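Local structure of A rubisco-like protein (Burkholderia fungorum, 3NWR) at residues 161-167 and 374-380; 320-325 and 357-363; 279-285 and 313-319; 364-368 and 401-406. The protein is a rubisco-like protein, probably an enzyme with a RuBisCO-type catalytic TIM barrel, whose own reaction is not established. Residues are numbered along the deposited sequence.

How the contacts relate
All four contacts lie in the catalytic TIM barrel. Contacts 1 and 3 are buried strand pairings in its wall: contact 1 is held mainly by backbone hydrogen bonds between apolar residues, while contact 3 adds a histidine chain. The two meet where L377 CD2 lies 3.9 Å from H282 CE1. Contact 2, only partly buried, joins loops that follow strands 315-319 and 352-355; its chemistry is polar, with waters and a sulfate. Contact 4 packs helices without any hydrogen bond, outside the strands of contact 1, to which P162 CG and W402 CE3 connect it at 3.5 Å. Contacts 2 and 3 both reach the second subunit.

Contact 1 (161-167 and 374-380); sequences RPMIGTI and TDLLFMS. With SO4 (sulfate ion), chain C.
M379 (rotamer mmm), L377 (tp) and M163 (chi1 m) share one face of a parallel strand pair, with M163 CB 4.1 Å from L377 CD1 and I167 CD1 3.6 Å from M379 CE. G165 belongs to this face too, and an ideal CB there would come within 2.6 Å of M379 SD, so a side chain would clash. On the reverse face I164 CD1 lies 4.1 Å from F378 CB (chi1 t). Strands 163-165 and 377-379 cross at -26°, their axes 4.6 Å apart at closest approach, pairing M163-L377, I164-F378 and G165-M379. Their hydrogen bonds run M163 N to L376 O (3.1 Å), F378 N to M163 O (2.8 Å), G165 N to F378 O (2.9 Å) and S380 N to G165 O (2.9 Å); T166 OG1 to S380 O (2.8 Å) follows. At the opposite end R161 NH2 donates to sulfate O2 (3.0 Å), and its NH1 salt-bridges D192. First and last strands thus close the TIM barrel, with helices 364-371 and 391-407 covering the F378 side and strand 352-355 flanking 377-379.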
# COMPACT_ATOMS: atom_id res chain seq x y z
N ARG A 161 -19.90 -28.12 3.08
CA ARG A 161 -18.82 -28.14 4.06
C ARG A 161 -17.83 -27.07 3.60
O ARG A 161 -17.92 -26.61 2.47
CB ARG A 161 -18.11 -29.49 4.08
CG ARG A 161 -17.51 -29.92 2.75
CD ARG A 161 -16.66 -31.16 2.93
NE ARG A 161 -16.07 -31.64 1.67
CZ ARG A 161 -14.93 -31.18 1.16
NH1 ARG A 161 -14.25 -30.22 1.78
NH2 ARG A 161 -14.48 -31.69 0.03
N PRO A 162 -16.89 -26.68 4.47
CA PRO A 162 -15.89 -25.72 3.98
C PRO A 162 -14.93 -26.39 3.00
O PRO A 162 -14.81 -27.61 2.94
CB PRO A 162 -15.12 -25.35 5.24
CG PRO A 162 -16.09 -25.58 6.35
CD PRO A 162 -16.82 -26.83 5.93
N MET A 163 -14.25 -25.56 2.22
CA MET A 163 -13.18 -26.05 1.36
C MET A 163 -11.90 -26.05 2.18
O MET A 163 -11.61 -25.09 2.91
CB MET A 163 -13.06 -25.15 0.12
CG MET A 163 -14.27 -25.30 -0.81
SD MET A 163 -14.90 -23.78 -1.55
CE MET A 163 -15.73 -23.03 -0.15
N ILE A 164 -11.13 -27.13 2.08
CA ILE A 164 -9.94 -27.32 2.90
C ILE A 164 -8.72 -27.09 2.03
O ILE A 164 -8.59 -27.70 0.96
CB ILE A 164 -9.87 -28.75 3.48
CG1 ILE A 164 -11.20 -29.13 4.16
CG2 ILE A 164 -8.68 -28.88 4.41
CD1 ILE A 164 -11.67 -28.17 5.24
N GLY A 165 -7.83 -26.21 2.47
CA GLY A 165 -6.67 -25.86 1.68
C GLY A 165 -5.36 -26.04 2.42
O GLY A 165 -5.32 -26.18 3.65
N THR A 166 -4.27 -26.01 1.67
CA THR A 166 -2.95 -26.02 2.27
C THR A 166 -1.99 -25.24 1.38
O THR A 166 -2.34 -24.86 0.25
CB THR A 166 -2.43 -27.45 2.51
OG1 THR A 166 -1.34 -27.42 3.44
CG2 THR A 166 -1.98 -28.08 1.22
N ILE A 167 -0.79 -24.96 1.90
CA ILE A 167 0.18 -24.13 1.20
C ILE A 167 1.41 -24.96 0.84
O ILE A 167 1.84 -25.81 1.61
CB ILE A 167 0.64 -22.90 2.04
CG1 ILE A 167 -0.56 -22.08 2.52
CG2 ILE A 167 1.59 -22.00 1.23
CD1 ILE A 167 -1.24 -22.65 3.75
N THR A 374 -20.78 -22.68 6.59
CA THR A 374 -19.59 -23.40 6.13
C THR A 374 -18.92 -22.71 4.95
O THR A 374 -18.01 -23.27 4.34
CB THR A 374 -19.90 -24.85 5.71
OG1 THR A 374 -20.83 -24.86 4.61
CG2 THR A 374 -20.47 -25.65 6.88
N ASP A 375 -19.38 -21.49 4.63
CA ASP A 375 -18.88 -20.75 3.46
C ASP A 375 -17.53 -20.10 3.77
O ASP A 375 -17.41 -18.88 4.03
CB ASP A 375 -19.91 -19.72 3.01
CG ASP A 375 -21.15 -20.38 2.38
OD1 ASP A 375 -21.09 -21.55 1.98
OD2 ASP A 375 -22.19 -19.71 2.26
N LEU A 376 -16.49 -20.93 3.75
CA LEU A 376 -15.16 -20.48 4.11
C LEU A 376 -14.11 -21.41 3.52
O LEU A 376 -14.38 -22.58 3.22
CB LEU A 376 -15.04 -20.38 5.63
CG LEU A 376 -15.19 -21.70 6.38
CD1 LEU A 376 -13.83 -22.28 6.77
CD2 LEU A 376 -16.09 -21.54 7.61
N LEU A 377 -12.92 -20.86 3.34
CA LEU A 377 -11.74 -21.62 2.97
C LEU A 377 -10.85 -21.77 4.20
O LEU A 377 -10.44 -20.78 4.80
CB LEU A 377 -10.98 -20.89 1.84
CG LEU A 377 -9.64 -21.46 1.39
CD1 LEU A 377 -9.78 -22.89 0.89
CD2 LEU A 377 -9.03 -20.58 0.30
N PHE A 378 -10.61 -23.02 4.58
CA PHE A 378 -9.89 -23.35 5.81
C PHE A 378 -8.49 -23.85 5.46
O PHE A 378 -8.32 -24.99 5.01
CB PHE A 378 -10.67 -24.44 6.55
CG PHE A 378 -10.23 -24.68 7.98
CD1 PHE A 378 -10.53 -23.76 8.97
CD2 PHE A 378 -9.54 -25.83 8.32
CE1 PHE A 378 -10.13 -23.98 10.29
CE2 PHE A 378 -9.15 -26.07 9.65
CZ PHE A 378 -9.44 -25.14 10.62
N MET A 379 -7.50 -22.99 5.67
CA MET A 379 -6.11 -23.30 5.31
C MET A 379 -5.40 -23.89 6.49
O MET A 379 -5.26 -23.25 7.54
CB MET A 379 -5.37 -22.03 4.88
CG MET A 379 -6.04 -21.24 3.76
SD MET A 379 -6.09 -22.14 2.21
CE MET A 379 -4.38 -22.58 2.01
N SER A 380 -4.91 -25.12 6.32
CA SER A 380 -4.18 -25.82 7.37
C SER A 380 -2.82 -26.26 6.84
O SER A 380 -2.73 -26.84 5.75
CB SER A 380 -5.01 -27.01 7.85
OG SER A 380 -4.36 -27.70 8.92
S SO4 C . -14.68 -35.13 -1.23
O1 SO4 C . -15.17 -36.09 -0.25
O2 SO4 C . -15.65 -34.05 -1.38
O3 SO4 C . -14.49 -35.81 -2.51
O4 SO4 C . -13.40 -34.59 -0.76

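Contact 2 (320-325 and 357-363); sequences GLAGKF and SGQWAGT. With SO4 (sulfate ion), chain B.
This is a polar loop-to-loop contact of the TIM barrel, joining the segments that follow strands 315-319 and 352-355. Residues 320-323 form a type II beta turn, and G323 CA comes 3.2 Å from S357 O in a CA-H...O contact. S357 (chi1 t) reaches across so that its OG accepts K324 N at 2.8 Å, while its CB lies 3.6 Å from F325 CD2. Q359, folded back with chi1 and chi2 both m, uses NE2 twice: 2.9 Å to L321 O across the gap and 2.9 Å to S357 O in its own loop. An ideal CB on G320 would sit 2.5 Å from that NE2, too close for a side chain. One water links L321 N to Q359 OE1, another A322 O to G358 O. T363 CG2 packs 3.6 Å from L321 O. G382 completes a sulfate site consistent with a phosphate-binding pocket, as in RuBisCO: the extended K324 (mttt) places NZ 2.7 Å from sulfate O4, and G358 N (phi 64°) lies 2.9 Å from O3.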
# COMPACT_ATOMS: atom_id res chain seq x y z
N GLY A 320 -6.42 -16.11 11.41
CA GLY A 320 -7.08 -17.25 12.03
C GLY A 320 -7.27 -17.20 13.52
O GLY A 320 -6.50 -16.57 14.23
N LEU A 321 -8.30 -17.90 13.99
CA LEU A 321 -8.55 -18.02 15.43
C LEU A 321 -7.45 -18.87 16.07
O LEU A 321 -7.04 -19.89 15.51
CB LEU A 321 -9.92 -18.64 15.66
CG LEU A 321 -11.06 -17.80 15.09
CD1 LEU A 321 -12.39 -18.49 15.30
CD2 LEU A 321 -11.07 -16.38 15.68
N ALA A 322 -6.98 -18.43 17.23
CA ALA A 322 -5.86 -19.08 17.91
C ALA A 322 -4.65 -19.18 17.00
O ALA A 322 -3.89 -20.14 17.06
CB ALA A 322 -6.27 -20.47 18.42
N GLY A 323 -4.46 -18.18 16.15
CA GLY A 323 -3.39 -18.24 15.17
C GLY A 323 -2.02 -17.93 15.73
O GLY A 323 -1.88 -17.65 16.93
N LYS A 324 -1.01 -17.98 14.87
CA LYS A 324 0.36 -17.70 15.27
C LYS A 324 0.77 -16.26 14.96
O LYS A 324 1.84 -15.82 15.36
CB LYS A 324 1.32 -18.69 14.61
CG LYS A 324 1.02 -20.14 14.96
CD LYS A 324 1.99 -21.12 14.31
CE LYS A 324 1.63 -22.55 14.68
NZ LYS A 324 2.66 -23.53 14.22
N PHE A 325 -0.10 -15.53 14.27
CA PHE A 325 0.13 -14.12 13.97
C PHE A 325 -0.27 -13.23 15.17
O PHE A 325 -0.76 -13.72 16.19
CB PHE A 325 -0.69 -13.69 12.75
CG PHE A 325 -0.19 -14.22 11.42
CD1 PHE A 325 1.13 -14.06 11.03
CD2 PHE A 325 -1.06 -14.84 10.54
CE1 PHE A 325 1.58 -14.52 9.80
CE2 PHE A 325 -0.62 -15.31 9.31
CZ PHE A 325 0.71 -15.14 8.94
N SER A 357 -3.16 -19.85 9.56
CA SER A 357 -2.21 -19.68 10.67
C SER A 357 -2.57 -20.56 11.87
O SER A 357 -3.49 -20.25 12.62
CB SER A 357 -2.07 -18.21 11.10
OG SER A 357 -1.02 -18.08 12.05
N GLY A 358 -1.84 -21.67 12.02
CA GLY A 358 -2.05 -22.58 13.13
C GLY A 358 -3.42 -23.25 13.12
O GLY A 358 -3.93 -23.65 14.17
N GLN A 359 -4.02 -23.37 11.95
CA GLN A 359 -5.34 -23.97 11.85
C GLN A 359 -5.27 -25.49 11.79
O GLN A 359 -4.40 -26.07 11.13
CB GLN A 359 -6.09 -23.43 10.62
CG GLN A 359 -6.30 -21.92 10.69
CD GLN A 359 -7.00 -21.50 11.97
OE1 GLN A 359 -8.16 -21.84 12.20
NE2 GLN A 359 -6.30 -20.74 12.80
N TRP A 360 -6.18 -26.14 12.50
CA TRP A 360 -6.21 -27.59 12.55
C TRP A 360 -7.56 -28.02 13.12
O TRP A 360 -8.45 -27.19 13.31
CB TRP A 360 -5.04 -28.12 13.39
CG TRP A 360 -5.13 -27.79 14.85
CD1 TRP A 360 -4.99 -26.56 15.44
CD2 TRP A 360 -5.35 -28.72 15.92
NE1 TRP A 360 -5.12 -26.67 16.81
CE2 TRP A 360 -5.35 -27.98 17.12
CE3 TRP A 360 -5.57 -30.10 15.97
CZ2 TRP A 360 -5.55 -28.59 18.36
CZ3 TRP A 360 -5.78 -30.70 17.21
CH2 TRP A 360 -5.77 -29.94 18.38
N ALA A 361 -7.73 -29.32 13.38
CA ALA A 361 -9.02 -29.78 13.92
C ALA A 361 -9.47 -28.94 15.10
O ALA A 361 -10.65 -28.60 15.22
CB ALA A 361 -8.93 -31.25 14.32
N GLY A 362 -8.53 -28.59 15.97
CA GLY A 362 -8.84 -27.87 17.19
C GLY A 362 -9.26 -26.42 17.06
O GLY A 362 -9.61 -25.79 18.06
N THR A 363 -9.22 -25.86 15.85
CA THR A 363 -9.72 -24.50 15.64
C THR A 363 -11.00 -24.48 14.82
O THR A 363 -11.54 -23.42 14.50
CB THR A 363 -8.67 -23.59 14.96
OG1 THR A 363 -8.34 -24.14 13.67
CG2 THR A 363 -7.42 -23.50 15.79
S SO4 B . 1.00 -23.62 10.87
O1 SO4 B . 1.20 -24.45 9.69
O2 SO4 B . 0.05 -24.26 11.78
O3 SO4 B . 0.48 -22.32 10.47
O4 SO4 B . 2.28 -23.43 11.55
O HOH W 1 -9.70 -19.73 12.31
O HOH W 2 -3.64 -22.83 16.74

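Contact 3 (279-285 and 313-319); sequences LVLHAHR and VDHMHVH
Four histidines dominate this buried pairing, and their rotamers fix how they meet. H282 (chi1 t, chi2 86°) stands between two partners: its ND1 is hydrogen-bonded to ND1 of H315 (chi1 m, chi2 170°) at 2.9 Å, and its NE2 to NE2 of H317 (chi1 m, chi2 -103°), also at 2.9 Å. Either ring of each pair could be the donor. H284 (chi1 t) turns its edge to the face of H317, with centroids 5.0 Å apart and planes at 50°. Over one face of H315 lies V280 CG1, 3.4 Å from NE2. The other face of the sheet is apolar: A283 CB touches V313 CG1 (3.9 Å) and SD of M316 (mmm) at 3.8 Å.

Strands 280-284 and 315-319 run parallel at 23°, their axes 5.1 Å apart at closest approach. L281 O accepts D314 N (2.9 Å) and, weakly, H315 N (3.3 Å); A283 N donates to H315 O (3.3 Å). D314 (chi1 m) returns OD2 to L281 N at 2.8 Å. CA spacing then widens from 4.9 Å at H282-H315 to 6.4 Å at H284-H317, and a water bridges A283 O and H317 N. R285 (chi1 p, chi2 t) stretches along H317, CD 4.1 Å from its CB, and a second water joins its NH2 to V318 O.

With helix 301-309 between them, these strands form a beta-alpha-beta crossover of the TIM barrel, in which H284 ND1 is hydrogen-bonded to N286 and its NE2 weakly to the carboxylated K195.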
# COMPACT_ATOMS: atom_id res chain seq x y z
N LEU A 279 -10.81 -16.32 -14.22
CA LEU A 279 -10.44 -17.20 -13.12
C LEU A 279 -10.86 -16.61 -11.78
O LEU A 279 -11.19 -15.43 -11.67
CB LEU A 279 -8.93 -17.45 -13.14
CG LEU A 279 -8.38 -17.97 -14.46
CD1 LEU A 279 -6.87 -17.98 -14.48
CD2 LEU A 279 -8.93 -19.37 -14.71
N VAL A 280 -10.85 -17.46 -10.76
CA VAL A 280 -11.01 -17.00 -9.38
C VAL A 280 -9.80 -16.15 -9.00
O VAL A 280 -8.67 -16.53 -9.25
CB VAL A 280 -11.11 -18.20 -8.43
CG1 VAL A 280 -11.17 -17.74 -6.97
CG2 VAL A 280 -12.33 -19.04 -8.77
N LEU A 281 -10.07 -15.01 -8.37
CA LEU A 281 -9.02 -14.08 -7.95
C LEU A 281 -8.84 -14.21 -6.44
O LEU A 281 -9.68 -13.72 -5.66
CB LEU A 281 -9.43 -12.65 -8.32
CG LEU A 281 -8.48 -11.84 -9.19
CD1 LEU A 281 -8.99 -10.41 -9.28
CD2 LEU A 281 -7.07 -11.89 -8.65
N HIS A 282 -7.78 -14.89 -6.04
CA HIS A 282 -7.48 -15.13 -4.63
C HIS A 282 -6.54 -14.02 -4.15
O HIS A 282 -5.37 -13.97 -4.52
CB HIS A 282 -6.81 -16.51 -4.46
CG HIS A 282 -6.48 -16.87 -3.05
ND1 HIS A 282 -7.38 -17.47 -2.19
CD2 HIS A 282 -5.33 -16.74 -2.35
CE1 HIS A 282 -6.80 -17.68 -1.02
NE2 HIS A 282 -5.56 -17.23 -1.09
N ALA A 283 -7.06 -13.12 -3.32
CA ALA A 283 -6.29 -11.97 -2.86
C ALA A 283 -5.45 -12.29 -1.63
O ALA A 283 -6.00 -12.67 -0.59
CB ALA A 283 -7.24 -10.80 -2.55
N HIS A 284 -4.13 -12.13 -1.73
CA HIS A 284 -3.27 -12.33 -0.58
C HIS A 284 -2.93 -10.96 -0.02
O HIS A 284 -2.42 -10.11 -0.75
CB HIS A 284 -1.99 -13.10 -0.91
CG HIS A 284 -1.30 -13.64 0.30
ND1 HIS A 284 -0.51 -12.86 1.11
CD2 HIS A 284 -1.36 -14.86 0.89
CE1 HIS A 284 -0.08 -13.59 2.13
NE2 HIS A 284 -0.58 -14.81 2.02
N ARG A 285 -3.19 -10.75 1.26
CA ARG A 285 -3.09 -9.41 1.82
C ARG A 285 -1.76 -9.08 2.49
O ARG A 285 -1.66 -8.10 3.22
CB ARG A 285 -4.25 -9.16 2.81
CG ARG A 285 -4.05 -9.84 4.16
CD ARG A 285 -5.24 -9.69 5.10
NE ARG A 285 -4.79 -9.89 6.47
CZ ARG A 285 -5.59 -9.88 7.54
NH1 ARG A 285 -6.89 -9.73 7.41
NH2 ARG A 285 -5.06 -10.01 8.75
N VAL A 313 -12.06 -8.89 -6.38
CA VAL A 313 -11.47 -10.11 -5.82
C VAL A 313 -12.54 -11.08 -5.31
O VAL A 313 -13.63 -10.67 -4.91
CB VAL A 313 -10.46 -9.81 -4.70
CG1 VAL A 313 -9.31 -8.96 -5.25
CG2 VAL A 313 -11.14 -9.10 -3.54
N ASP A 314 -12.22 -12.37 -5.30
CA ASP A 314 -13.18 -13.41 -4.95
C ASP A 314 -13.00 -13.94 -3.53
O ASP A 314 -13.96 -14.39 -2.91
CB ASP A 314 -13.06 -14.57 -5.93
CG ASP A 314 -13.54 -14.21 -7.31
OD1 ASP A 314 -14.73 -13.86 -7.43
OD2 ASP A 314 -12.73 -14.27 -8.26
N HIS A 315 -11.75 -13.94 -3.06
CA HIS A 315 -11.40 -14.40 -1.72
C HIS A 315 -10.62 -13.33 -1.00
O HIS A 315 -9.82 -12.61 -1.61
CB HIS A 315 -10.46 -15.61 -1.78
CG HIS A 315 -10.96 -16.77 -2.58
ND1 HIS A 315 -10.14 -17.84 -2.88
CD2 HIS A 315 -12.17 -17.06 -3.11
CE1 HIS A 315 -10.83 -18.73 -3.58
NE2 HIS A 315 -12.07 -18.28 -3.73
N MET A 316 -10.80 -13.24 0.32
CA MET A 316 -9.97 -12.38 1.16
C MET A 316 -9.48 -13.14 2.38
O MET A 316 -10.22 -13.93 2.96
CB MET A 316 -10.74 -11.14 1.63
CG MET A 316 -10.97 -10.08 0.55
SD MET A 316 -9.49 -9.13 0.08
CE MET A 316 -9.30 -8.01 1.48
N HIS A 317 -8.24 -12.88 2.78
CA HIS A 317 -7.66 -13.49 3.97
C HIS A 317 -8.04 -12.75 5.24
O HIS A 317 -8.04 -11.50 5.28
CB HIS A 317 -6.14 -13.53 3.85
CG HIS A 317 -5.65 -14.68 3.05
ND1 HIS A 317 -5.09 -15.80 3.64
CD2 HIS A 317 -5.65 -14.92 1.72
CE1 HIS A 317 -4.77 -16.67 2.70
NE2 HIS A 317 -5.10 -16.16 1.53
N VAL A 318 -8.31 -13.53 6.29
CA VAL A 318 -8.70 -12.98 7.59
C VAL A 318 -7.80 -13.46 8.73
O VAL A 318 -8.06 -13.15 9.89
CB VAL A 318 -10.17 -13.31 7.93
CG1 VAL A 318 -11.09 -12.74 6.87
CG2 VAL A 318 -10.39 -14.81 8.07
N HIS A 319 -6.74 -14.18 8.38
CA HIS A 319 -5.88 -14.85 9.35
C HIS A 319 -6.70 -15.86 10.14
O HIS A 319 -7.59 -16.46 9.55
CB HIS A 319 -5.03 -13.84 10.14
CG HIS A 319 -3.98 -13.20 9.29
ND1 HIS A 319 -3.03 -12.33 9.79
CD2 HIS A 319 -3.72 -13.31 7.96
CE1 HIS A 319 -2.24 -11.94 8.81
NE2 HIS A 319 -2.63 -12.52 7.69
O HOH W 3 -6.84 -10.80 1.26
O HOH W 4 -6.96 -10.67 10.89

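Contact 4 (364-368 and 401-406); sequences VQATF and AWAAVQ
V364 is the main bump: with chi1 t it projects into the hollow bordered by A401, W402 and V405. Its CG2 meets A401 CB at 3.8 Å, its CG1 meets V405 CG1 at 3.8 Å, and CG1 also sits over the W402 six-membered ring, 3.5 Å from the centroid and 14° off the normal, a CH-pi contact. One turn on, F368 (chi1 t) fills the next space, CB against W402 CZ3 (3.7 Å), CD2 against V405 CG2 (3.6 Å). Helices 364-368 and 401-406 cross at -50° with axes 9.7 Å apart, which suits ridges-into-grooves packing of the i, i+4 rows V364-F368 and A401-V405. Both belong to the outer helical layer of the TIM barrel, next to strand 377-379, whose F378 meets W402 edge-to-face. V405 (chi1 m) in turn reaches between V364 and F368. W402 (chi1 m, chi2 108°) lays its indole against V364, T367 and F368 of the other helix, so that T367 CG2 abuts the ring edge at CH2, 3.9 Å away, while NE1 is buried without a polar partner.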
# COMPACT_ATOMS: atom_id res chain seq x y z
N VAL A 364 -11.52 -25.66 14.50
CA VAL A 364 -12.71 -25.76 13.66
C VAL A 364 -13.98 -25.24 14.35
O VAL A 364 -14.75 -24.50 13.76
CB VAL A 364 -12.90 -27.20 13.17
CG1 VAL A 364 -14.30 -27.40 12.58
CG2 VAL A 364 -11.81 -27.55 12.15
N GLN A 365 -14.20 -25.63 15.60
CA GLN A 365 -15.40 -25.17 16.30
C GLN A 365 -15.49 -23.64 16.35
O GLN A 365 -16.54 -23.06 16.07
CB GLN A 365 -15.46 -25.75 17.71
CG GLN A 365 -16.75 -25.39 18.45
CD GLN A 365 -17.96 -26.12 17.89
OE1 GLN A 365 -18.84 -25.54 17.26
NE2 GLN A 365 -17.99 -27.42 18.13
N ALA A 366 -14.39 -23.00 16.75
CA ALA A 366 -14.38 -21.55 16.88
C ALA A 366 -14.61 -20.89 15.52
O ALA A 366 -15.30 -19.87 15.40
CB ALA A 366 -13.08 -21.08 17.48
N THR A 367 -14.06 -21.51 14.49
CA THR A 367 -14.20 -20.98 13.13
C THR A 367 -15.65 -21.06 12.67
O THR A 367 -16.20 -20.10 12.14
CB THR A 367 -13.25 -21.71 12.17
OG1 THR A 367 -11.90 -21.48 12.57
CG2 THR A 367 -13.43 -21.20 10.73
N PHE A 368 -16.27 -22.22 12.88
CA PHE A 368 -17.67 -22.44 12.51
C PHE A 368 -18.55 -21.44 13.24
O PHE A 368 -19.46 -20.84 12.66
CB PHE A 368 -18.07 -23.87 12.87
CG PHE A 368 -19.44 -24.27 12.38
CD1 PHE A 368 -19.83 -24.05 11.07
CD2 PHE A 368 -20.33 -24.91 13.24
CE1 PHE A 368 -21.09 -24.43 10.63
CE2 PHE A 368 -21.59 -25.30 12.80
CZ PHE A 368 -21.97 -25.06 11.49
N ALA A 401 -13.48 -33.14 11.98
CA ALA A 401 -13.82 -32.01 12.84
C ALA A 401 -14.99 -31.22 12.24
O ALA A 401 -15.92 -30.84 12.95
CB ALA A 401 -12.61 -31.11 13.06
N TRP A 402 -14.93 -30.95 10.94
CA TRP A 402 -16.02 -30.24 10.29
C TRP A 402 -17.34 -31.02 10.34
O TRP A 402 -18.39 -30.43 10.62
CB TRP A 402 -15.64 -29.83 8.85
CG TRP A 402 -14.77 -28.62 8.88
CD1 TRP A 402 -13.43 -28.55 8.61
CD2 TRP A 402 -15.16 -27.29 9.26
NE1 TRP A 402 -12.97 -27.26 8.78
CE2 TRP A 402 -14.02 -26.47 9.18
CE3 TRP A 402 -16.38 -26.72 9.64
CZ2 TRP A 402 -14.05 -25.11 9.48
CZ3 TRP A 402 -16.41 -25.37 9.95
CH2 TRP A 402 -15.25 -24.57 9.85
N ALA A 403 -17.28 -32.32 10.09
CA ALA A 403 -18.48 -33.16 10.20
C ALA A 403 -19.08 -33.06 11.61
O ALA A 403 -20.30 -32.94 11.77
CB ALA A 403 -18.14 -34.59 9.85
N ALA A 404 -18.22 -33.09 12.62
CA ALA A 404 -18.67 -32.99 14.01
C ALA A 404 -19.40 -31.68 14.29
O ALA A 404 -20.52 -31.67 14.80
CB ALA A 404 -17.49 -33.15 14.95
N VAL A 405 -18.78 -30.56 13.94
CA VAL A 405 -19.39 -29.28 14.30
C VAL A 405 -20.67 -29.03 13.52
O VAL A 405 -21.62 -28.44 14.04
CB VAL A 405 -18.40 -28.09 14.18
CG1 VAL A 405 -17.12 -28.41 14.93
CG2 VAL A 405 -18.11 -27.74 12.72
N GLN A 406 -20.72 -29.50 12.28
CA GLN A 406 -21.92 -29.33 11.47
C GLN A 406 -23.07 -30.19 12.01
O GLN A 406 -24.24 -29.80 11.89
CB GLN A 406 -21.63 -29.65 10.00
CG GLN A 406 -20.68 -28.63 9.36
CD GLN A 406 -20.33 -28.97 7.92
OE1 GLN A 406 -19.16 -28.99 7.54
NE2 GLN A 406 -21.35 -29.24 7.11